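Local coordinates for SIS domain protein (Listeria monocytogenes str. 4b F2365, PDB 3FXA) that probably acts as a sugar-phosphate isomerase, built on the SIS domain, a fold commonly used to bind phosphorylated sugars, at residues 35-40 with 121-126; 110-115 with 130-135; 141-146 with 164-169. All coordinates share one frame; numbering follows the deposited sequence.

The three contacts lie around one parallel sheet, and strand 121-126 ties them together. Interaction 1 packs helix 31-43 on one face of this strand. Interaction 2 lies on the other face, where Ile133 CG2 comes within 3.4 Å of Gly124 CA. Interaction 3 begins on the neighbouring strand, 139-142. It is joined to interaction 1 by a probable hydrogen bond of 2.9 Å from Phe141 N to Gly124 O. Thr37 OG1 also lies 3.4 Å from Phe141 CD2. The centres of interactions 1 and 3 are 12 Å apart. Interactions 2 and 3 do not touch, their nearest atoms being about 6 Å apart. Interactions 1 and 3 both reach the second subunit.

Interaction 1. Residues 35-40 with 121-126; sequences VKTVEK and TLIGVT
Thr37 and Ile123 form the inner, apolar half of this contact. The methyl CG2 of Thr37 meets the terminal CD1 of Ile123 at 4.0 Å. Both side chains are buried. Ile123 reaches the helix because its chain is extended (chi2 -176°), which carries CD1 out from the strand. The Thr37 hydroxyl is occupied within its own helix, where OG1 bonds to Ala33 O. Its methyl is the group that faces Ile123.

The outer half lies nearer solvent: Lys40 is exposed and Thr121 partly so. Lys40 bends at chi2 (77°), which brings CE beside the threonine. Lys40 CE lies 3.3 Å from Thr121 OG1 and also touches Thr121 CG2. This is contact through the aliphatic part of the lysine. The ammonium NZ of Lys40 stays 4.0 Å from Thr121 OG1 and makes no hydrogen bond to it. The lysine therefore lies beside the start of the strand without a polar tie to it.

Helix 31-43 packs on one face of the sheet, which it shares with helix 157-177. Strand 121-126 is an inner strand, between 95-99 and 139-142. Val38, on another side of the helix, packs on Leu174 and Tyr177 of helix 157-177 and on Ile7 of the second subunit.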
loop_
_atom_site.group_PDB
_atom_site.type_symbol
_atom_site.label_atom_id
_atom_site.label_comp_id
_atom_site.label_asym_id
_atom_site.label_seq_id
_atom_site.Cartn_x
_atom_site.Cartn_y
_atom_site.Cartn_z
ATOM N N VAL A 35 28.532 7.773 -7.049
ATOM C CA VAL A 35 29.062 6.940 -8.129
ATOM C C VAL A 35 28.905 5.443 -7.831
ATOM O O VAL A 35 28.423 4.685 -8.694
ATOM C CB VAL A 35 30.526 7.304 -8.436
ATOM C CG1 VAL A 35 31.133 6.283 -9.414
ATOM C CG2 VAL A 35 30.578 8.758 -8.980
ATOM N N LYS A 36 29.260 5.047 -6.603
ATOM C CA LYS A 36 29.159 3.643 -6.175
ATOM C C LYS A 36 27.712 3.168 -6.245
ATOM O O LYS A 36 27.443 2.051 -6.715
ATOM C CB LYS A 36 29.733 3.398 -4.774
ATOM C CG LYS A 36 31.250 3.341 -4.660
ATOM C CD LYS A 36 31.619 2.588 -3.362
ATOM C CE LYS A 36 33.117 2.510 -3.111
ATOM N NZ LYS A 36 33.422 1.603 -1.960
ATOM N N THR A 37 26.776 4.038 -5.857
ATOM C CA THR A 37 25.354 3.696 -5.911
ATOM C C THR A 37 24.888 3.483 -7.357
ATOM O O THR A 37 24.161 2.530 -7.627
ATOM C CB THR A 37 24.510 4.756 -5.150
ATOM O OG1 THR A 37 24.977 4.810 -3.784
ATOM C CG2 THR A 37 23.022 4.458 -5.185
ATOM N N VAL A 38 25.277 4.369 -8.280
ATOM C CA VAL A 38 24.944 4.198 -9.699
ATOM C C VAL A 38 25.503 2.883 -10.259
ATOM O O VAL A 38 24.794 2.161 -10.944
ATOM C CB VAL A 38 25.457 5.375 -10.568
ATOM C CG1 VAL A 38 25.264 5.094 -12.067
ATOM C CG2 VAL A 38 24.785 6.703 -10.101
ATOM N N GLU A 39 26.780 2.608 -9.980
ATOM C CA GLU A 39 27.477 1.405 -10.460
ATOM C C GLU A 39 26.842 0.148 -9.905
ATOM O O GLU A 39 26.493 -0.769 -10.662
ATOM C CB GLU A 39 28.964 1.447 -10.068
ATOM C CG GLU A 39 29.767 2.497 -10.809
ATOM C CD GLU A 39 31.227 2.633 -10.330
ATOM O OE1 GLU A 39 31.572 2.218 -9.202
ATOM O OE2 GLU A 39 32.036 3.187 -11.088
ATOM N N LYS A 40 26.657 0.148 -8.589
ATOM C CA LYS A 40 26.069 -1.003 -7.886
ATOM C C LYS A 40 24.659 -1.329 -8.388
ATOM O O LYS A 40 24.344 -2.505 -8.587
ATOM C CB LYS A 40 26.040 -0.768 -6.377
ATOM C CG LYS A 40 25.863 -2.033 -5.532
ATOM C CD LYS A 40 27.170 -2.820 -5.439
ATOM C CE LYS A 40 27.025 -4.083 -4.599
ATOM N NZ LYS A 40 28.243 -4.932 -4.709
ATOM N N THR A 121 23.279 -6.270 -0.176
ATOM C CA THR A 121 23.990 -4.993 -0.120
ATOM C C THR A 121 23.137 -3.974 0.634
ATOM O O THR A 121 21.993 -3.786 0.282
ATOM C CB THR A 121 24.318 -4.443 -1.528
ATOM O OG1 THR A 121 25.208 -5.336 -2.213
ATOM C CG2 THR A 121 25.022 -3.087 -1.396
ATOM N N LEU A 122 23.684 -3.342 1.671
ATOM C CA LEU A 122 22.970 -2.315 2.444
ATOM C C LEU A 122 23.425 -0.891 2.050
ATOM O O LEU A 122 24.618 -0.580 2.117
ATOM C CB LEU A 122 23.176 -2.529 3.946
ATOM C CG LEU A 122 22.497 -1.536 4.898
ATOM C CD1 LEU A 122 20.986 -1.429 4.569
ATOM C CD2 LEU A 122 22.747 -1.883 6.345
ATOM N N ILE A 123 22.472 -0.048 1.639
ATOM C CA ILE A 123 22.720 1.382 1.364
ATOM C C ILE A 123 21.979 2.094 2.491
ATOM O O ILE A 123 20.789 1.870 2.658
ATOM C CB ILE A 123 22.202 1.838 -0.014
ATOM C CG1 ILE A 123 22.942 1.104 -1.136
ATOM C CG2 ILE A 123 22.394 3.359 -0.197
ATOM C CD1 ILE A 123 22.593 1.522 -2.538
ATOM N N GLY A 124 22.688 2.878 3.308
ATOM C CA GLY A 124 22.069 3.596 4.418
ATOM C C GLY A 124 21.931 5.066 4.074
ATOM O O GLY A 124 22.950 5.758 3.947
ATOM N N VAL A 125 20.691 5.535 3.951
ATOM C CA VAL A 125 20.386 6.921 3.558
ATOM C C VAL A 125 20.006 7.714 4.811
ATOM O O VAL A 125 18.881 7.621 5.305
ATOM C CB VAL A 125 19.272 6.977 2.498
ATOM C CG1 VAL A 125 19.015 8.417 2.096
ATOM C CG2 VAL A 125 19.629 6.109 1.286
ATOM N N THR A 126 20.943 8.524 5.298
ATOM C CA THR A 126 20.773 9.235 6.555
ATOM C C THR A 126 21.645 10.489 6.635
ATOM O O THR A 126 22.604 10.620 5.870
ATOM C CB THR A 126 21.087 8.268 7.750
ATOM O OG1 THR A 126 20.886 8.945 8.997
ATOM C CG2 THR A 126 22.501 7.675 7.699
#

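Interaction 2. Residues 110-115 with 130-135; sequences NLIPAC and DSVIAK
Ile112 points its terminal methyl into the start of helix 132-136 and overlaps two side chains there. Ile112 CD1 lies 3.9 Å from Val132 CG1, the nearer of the two contacts. The second is to Ile133, where Ile133 CG1 is 4.3 Å from Ile112 CD1. One methyl therefore carries the whole contact from the first segment. Ile112 holds CG1 opposite its own carbonyl carbon (chi1 -63°) and is extended beyond that (chi2 171°). This carries CD1 across to the other helix. Val132 answers with one branch only, CG1, and the two side chains meet at a slant. Ile133 is touched along its chain at CG1, not at its tip. The contact is small, with 82 Å² buried in all, and wholly apolar.

The polar groups are used to start the second helix. Ser131 is its N-cap. Ser131 OG accepts a hydrogen bond from Ala134 N at 3.2 Å, with an angle of 158° at the hydrogen. The same hydroxyl bonds to Asn128 O, so two partners fix its rotation. Asn104 OD1 takes the N-H of Val132. These bonds define the first turn, which carries Val132 and Ile133. Leu109 of helix 106-109 packs on both Val132 and Ile133 and adds to the same apolar patch.

The chain runs from helix 112-118 through strand 121-126 to helix 132-136. The two helices lie on the same face of the sheet, and each belongs to a link between neighbouring parallel strands. Such paired beta-alpha-beta crossovers are typical of the Rossmann-like alpha/beta sandwich of SIS domains.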
loop_
_atom_site.group_PDB
_atom_site.type_symbol
_atom_site.label_atom_id
_atom_site.label_comp_id
_atom_site.label_asym_id
_atom_site.label_seq_id
_atom_site.Cartn_x
_atom_site.Cartn_y
_atom_site.Cartn_z
ATOM N N ASN A 110 15.947 -3.097 13.238
ATOM C CA ASN A 110 15.461 -4.493 13.329
ATOM C C ASN A 110 15.566 -5.327 12.033
ATOM O O ASN A 110 15.481 -6.550 12.104
ATOM C CB ASN A 110 14.000 -4.535 13.826
ATOM C CG ASN A 110 13.840 -4.100 15.284
ATOM O OD1 ASN A 110 14.776 -4.124 16.077
ATOM N ND2 ASN A 110 12.624 -3.719 15.637
ATOM N N LEU A 111 15.748 -4.661 10.880
ATOM C CA LEU A 111 15.908 -5.263 9.558
ATOM C C LEU A 111 17.359 -5.580 9.205
ATOM O O LEU A 111 17.606 -6.366 8.288
ATOM C CB LEU A 111 15.348 -4.311 8.463
ATOM C CG LEU A 111 13.966 -3.698 8.742
ATOM C CD1 LEU A 111 13.483 -2.752 7.609
ATOM C CD2 LEU A 111 12.925 -4.773 9.070
ATOM N N ILE A 112 18.322 -4.995 9.924
ATOM C CA ILE A 112 19.745 -5.144 9.576
ATOM C C ILE A 112 20.260 -6.560 9.818
ATOM O O ILE A 112 20.928 -7.107 8.938
ATOM C CB ILE A 112 20.638 -4.061 10.238
ATOM C CG1 ILE A 112 20.224 -2.668 9.711
ATOM C CG2 ILE A 112 22.100 -4.292 9.906
ATOM C CD1 ILE A 112 20.879 -1.496 10.426
ATOM N N PRO A 113 19.919 -7.170 10.969
ATOM C CA PRO A 113 20.407 -8.558 11.147
ATOM C C PRO A 113 20.026 -9.526 10.009
ATOM O O PRO A 113 20.885 -10.320 9.586
ATOM C CB PRO A 113 19.799 -8.969 12.484
ATOM C CG PRO A 113 19.622 -7.733 13.215
ATOM C CD PRO A 113 19.230 -6.704 12.189
ATOM N N ALA A 114 18.783 -9.452 9.504
ATOM C CA ALA A 114 18.360 -10.286 8.366
ATOM C C ALA A 114 19.141 -9.955 7.092
ATOM O O ALA A 114 19.530 -10.855 6.329
ATOM C CB ALA A 114 16.861 -10.175 8.111
ATOM N N CYS A 115 19.355 -8.660 6.841
ATOM C CA CYS A 115 20.189 -8.222 5.716
ATOM C C CYS A 115 21.593 -8.855 5.766
ATOM O O CYS A 115 22.049 -9.395 4.756
ATOM C CB CYS A 115 20.277 -6.700 5.680
ATOM S SG CYS A 115 21.166 -5.988 4.306
ATOM N N ASP A 130 27.365 8.865 12.420
ATOM C CA ASP A 130 27.604 8.061 13.636
ATOM C C ASP A 130 26.395 7.172 14.001
ATOM O O ASP A 130 26.387 6.539 15.061
ATOM C CB ASP A 130 27.965 8.991 14.802
ATOM C CG ASP A 130 29.174 9.883 14.482
ATOM O OD1 ASP A 130 30.163 9.385 13.899
ATOM O OD2 ASP A 130 29.136 11.087 14.798
ATOM N N SER A 131 25.380 7.155 13.133
ATOM C CA SER A 131 24.202 6.298 13.315
ATOM C C SER A 131 24.505 4.841 12.952
ATOM O O SER A 131 25.455 4.539 12.213
ATOM C CB SER A 131 23.038 6.799 12.450
ATOM O OG SER A 131 23.262 6.665 11.031
ATOM N N VAL A 132 23.645 3.945 13.444
ATOM C CA VAL A 132 23.758 2.510 13.162
ATOM C C VAL A 132 23.635 2.234 11.661
ATOM O O VAL A 132 24.448 1.501 11.099
ATOM C CB VAL A 132 22.702 1.699 13.974
ATOM C CG1 VAL A 132 22.619 0.249 13.470
ATOM C CG2 VAL A 132 23.042 1.759 15.434
ATOM N N ILE A 133 22.645 2.864 11.024
ATOM C CA ILE A 133 22.391 2.723 9.588
ATOM C C ILE A 133 23.630 3.161 8.770
ATOM O O ILE A 133 24.039 2.451 7.863
ATOM C CB ILE A 133 21.066 3.464 9.168
ATOM C CG1 ILE A 133 19.862 2.667 9.690
ATOM C CG2 ILE A 133 21.001 3.644 7.663
ATOM C CD1 ILE A 133 18.490 3.244 9.432
ATOM N N ALA A 134 24.230 4.296 9.132
ATOM C CA ALA A 134 25.456 4.774 8.459
ATOM C C ALA A 134 26.640 3.828 8.681
ATOM O O ALA A 134 27.394 3.555 7.747
ATOM C CB ALA A 134 25.823 6.197 8.917
ATOM N N LYS A 135 26.782 3.318 9.907
ATOM C CA LYS A 135 27.909 2.436 10.269
ATOM C C LYS A 135 27.791 1.002 9.740
ATOM O O LYS A 135 28.802 0.381 9.376
ATOM C CB LYS A 135 28.134 2.420 11.779
ATOM C CG LYS A 135 28.716 3.708 12.363
ATOM C CD LYS A 135 28.963 3.485 13.857
ATOM C CE LYS A 135 29.633 4.652 14.534
ATOM N NZ LYS A 135 30.029 4.290 15.930
#

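Interaction 3. Residues 141-146 with 164-169; sequences FPVSVS and IASFDA
Ser166 OG is held by a hydrogen bond to Ala162 O, one turn back in helix 157-177, and also touches Val143. The bond turns the hydroxyl back to its own helix. Toward Val143 it makes only van der Waals contact, with Ser166 OG 3.9 Å from Val143 CG2. The serine's CB does more of the packing. Ser166 CB sits at the edge of the Phe141 ring, near the ring plane, 3.7 Å from Phe141 CE1.

One face of the same ring is taken by Phe167. The two phenyl groups come from opposite directions and form an offset face-to-face stack. Their centroids are 4.6 Å apart and the planes are tilted by 23°. Phe167 CZ lies 3.9 Å above the Phe141 plane, over its centre. Over the Phe167 ring, Phe141 CZ is displaced toward the rim. The closest carbons are Phe141 CE1 and Phe167 CE1, at 3.9 Å. Phe141 has its CG opposite the backbone N (chi1 -168°), which throws the ring from the strand toward the helix. Phe141 is thus met at an edge by Ser166 and on a face by Phe167.

Thr37 of helix 31-43, and Leu63 and Phe67 of helix 55-69, pack on Phe167. Another side of helix 157-177 meets the second subunit, where Trp15 NE1 of that subunit bonds to Ala165 O.

All four touching residues are buried, and the contact is held by ring stacking and van der Waals packing. The one hydroxyl in it is satisfied within its helix. Strand 139-142 and the residue after it thus meet helix 157-177 through apolar contact, which depends on the fit of the rings rather than on polar bonds between the segments.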
loop_
_atom_site.group_PDB
_atom_site.type_symbol
_atom_site.label_atom_id
_atom_site.label_comp_id
_atom_site.label_asym_id
_atom_site.label_seq_id
_atom_site.Cartn_x
_atom_site.Cartn_y
_atom_site.Cartn_z
ATOM N N PHE A 141 25.206 6.622 2.405
ATOM C CA PHE A 141 24.745 7.598 1.421
ATOM C C PHE A 141 24.271 8.825 2.209
ATOM O O PHE A 141 23.082 8.929 2.555
ATOM C CB PHE A 141 23.651 6.979 0.551
ATOM C CG PHE A 141 23.287 7.796 -0.685
ATOM C CD1 PHE A 141 22.524 8.981 -0.591
ATOM C CD2 PHE A 141 23.626 7.336 -1.957
ATOM C CE1 PHE A 141 22.162 9.719 -1.739
ATOM C CE2 PHE A 141 23.271 8.064 -3.125
ATOM C CZ PHE A 141 22.532 9.254 -3.023
ATOM N N PRO A 142 25.197 9.757 2.510
ATOM C CA PRO A 142 24.810 10.952 3.263
ATOM C C PRO A 142 23.893 11.900 2.490
ATOM O O PRO A 142 24.078 12.110 1.298
ATOM C CB PRO A 142 26.147 11.650 3.554
ATOM C CG PRO A 142 27.083 11.091 2.528
ATOM C CD PRO A 142 26.662 9.702 2.305
ATOM N N VAL A 143 22.899 12.435 3.179
ATOM C CA VAL A 143 21.971 13.443 2.640
ATOM C C VAL A 143 21.473 14.220 3.857
ATOM O O VAL A 143 21.150 13.604 4.884
ATOM C CB VAL A 143 20.785 12.824 1.857
ATOM C CG1 VAL A 143 20.168 11.660 2.620
ATOM C CG2 VAL A 143 19.693 13.923 1.457
ATOM N N SER A 144 21.452 15.548 3.777
ATOM C CA SER A 144 21.014 16.368 4.897
ATOM C C SER A 144 20.549 17.719 4.396
ATOM O O SER A 144 20.799 18.061 3.235
ATOM C CB SER A 144 22.139 16.519 5.949
ATOM O OG SER A 144 23.212 17.332 5.474
ATOM N N VAL A 145 19.840 18.425 5.270
ATOM C CA VAL A 145 19.325 19.780 5.029
ATOM C C VAL A 145 19.637 20.631 6.260
ATOM O O VAL A 145 19.599 20.132 7.397
ATOM C CB VAL A 145 17.822 19.759 4.709
ATOM C CG1 VAL A 145 17.571 18.908 3.450
ATOM C CG2 VAL A 145 16.999 19.209 5.871
ATOM N N SER A 146 19.981 21.894 6.016
ATOM C CA SER A 146 20.348 22.852 7.066
ATOM C C SER A 146 19.188 23.709 7.586
ATOM O O SER A 146 19.313 24.317 8.654
ATOM C CB SER A 146 21.437 23.785 6.531
ATOM O OG SER A 146 20.991 24.482 5.378
ATOM N N ILE A 164 14.549 12.417 -2.061
ATOM C CA ILE A 164 13.921 12.068 -3.333
ATOM C C ILE A 164 14.807 12.587 -4.483
ATOM O O ILE A 164 15.143 11.825 -5.395
ATOM C CB ILE A 164 12.480 12.618 -3.456
ATOM C CG1 ILE A 164 11.549 11.911 -2.457
ATOM C CG2 ILE A 164 11.966 12.408 -4.880
ATOM C CD1 ILE A 164 10.134 12.505 -2.419
ATOM N N ALA A 165 15.167 13.871 -4.421
ATOM C CA ALA A 165 16.038 14.486 -5.437
ATOM C C ALA A 165 17.365 13.758 -5.600
ATOM O O ALA A 165 17.851 13.588 -6.737
ATOM C CB ALA A 165 16.303 15.939 -5.100
ATOM N N SER A 166 17.969 13.327 -4.481
ATOM C CA SER A 166 19.220 12.560 -4.535
ATOM C C SER A 166 19.078 11.306 -5.422
ATOM O O SER A 166 19.838 11.100 -6.345
ATOM C CB SER A 166 19.704 12.169 -3.145
ATOM O OG SER A 166 20.043 13.282 -2.352
ATOM N N PHE A 167 18.033 10.522 -5.182
ATOM C CA PHE A 167 17.804 9.316 -5.988
ATOM C C PHE A 167 17.235 9.617 -7.389
ATOM O O PHE A 167 17.510 8.864 -8.326
ATOM C CB PHE A 167 17.047 8.230 -5.193
ATOM C CG PHE A 167 17.921 7.551 -4.186
ATOM C CD1 PHE A 167 18.084 8.092 -2.928
ATOM C CD2 PHE A 167 18.672 6.420 -4.525
ATOM C CE1 PHE A 167 18.938 7.479 -1.970
ATOM C CE2 PHE A 167 19.531 5.812 -3.598
ATOM C CZ PHE A 167 19.666 6.329 -2.318
ATOM N N ASP A 168 16.514 10.729 -7.564
ATOM C CA ASP A 168 16.063 11.135 -8.907
ATOM C C ASP A 168 17.304 11.275 -9.802
ATOM O O ASP A 168 17.301 10.803 -10.915
ATOM C CB ASP A 168 15.263 12.466 -8.885
ATOM C CG ASP A 168 13.839 12.304 -8.373
ATOM O OD1 ASP A 168 13.311 11.186 -8.382
ATOM O OD2 ASP A 168 13.224 13.327 -7.977
ATOM N N ALA A 169 18.356 11.886 -9.259
ATOM C CA ALA A 169 19.621 12.092 -9.991
ATOM C C ALA A 169 20.280 10.748 -10.286
ATOM O O ALA A 169 20.713 10.502 -11.409
ATOM C CB ALA A 169 20.563 13.023 -9.230
#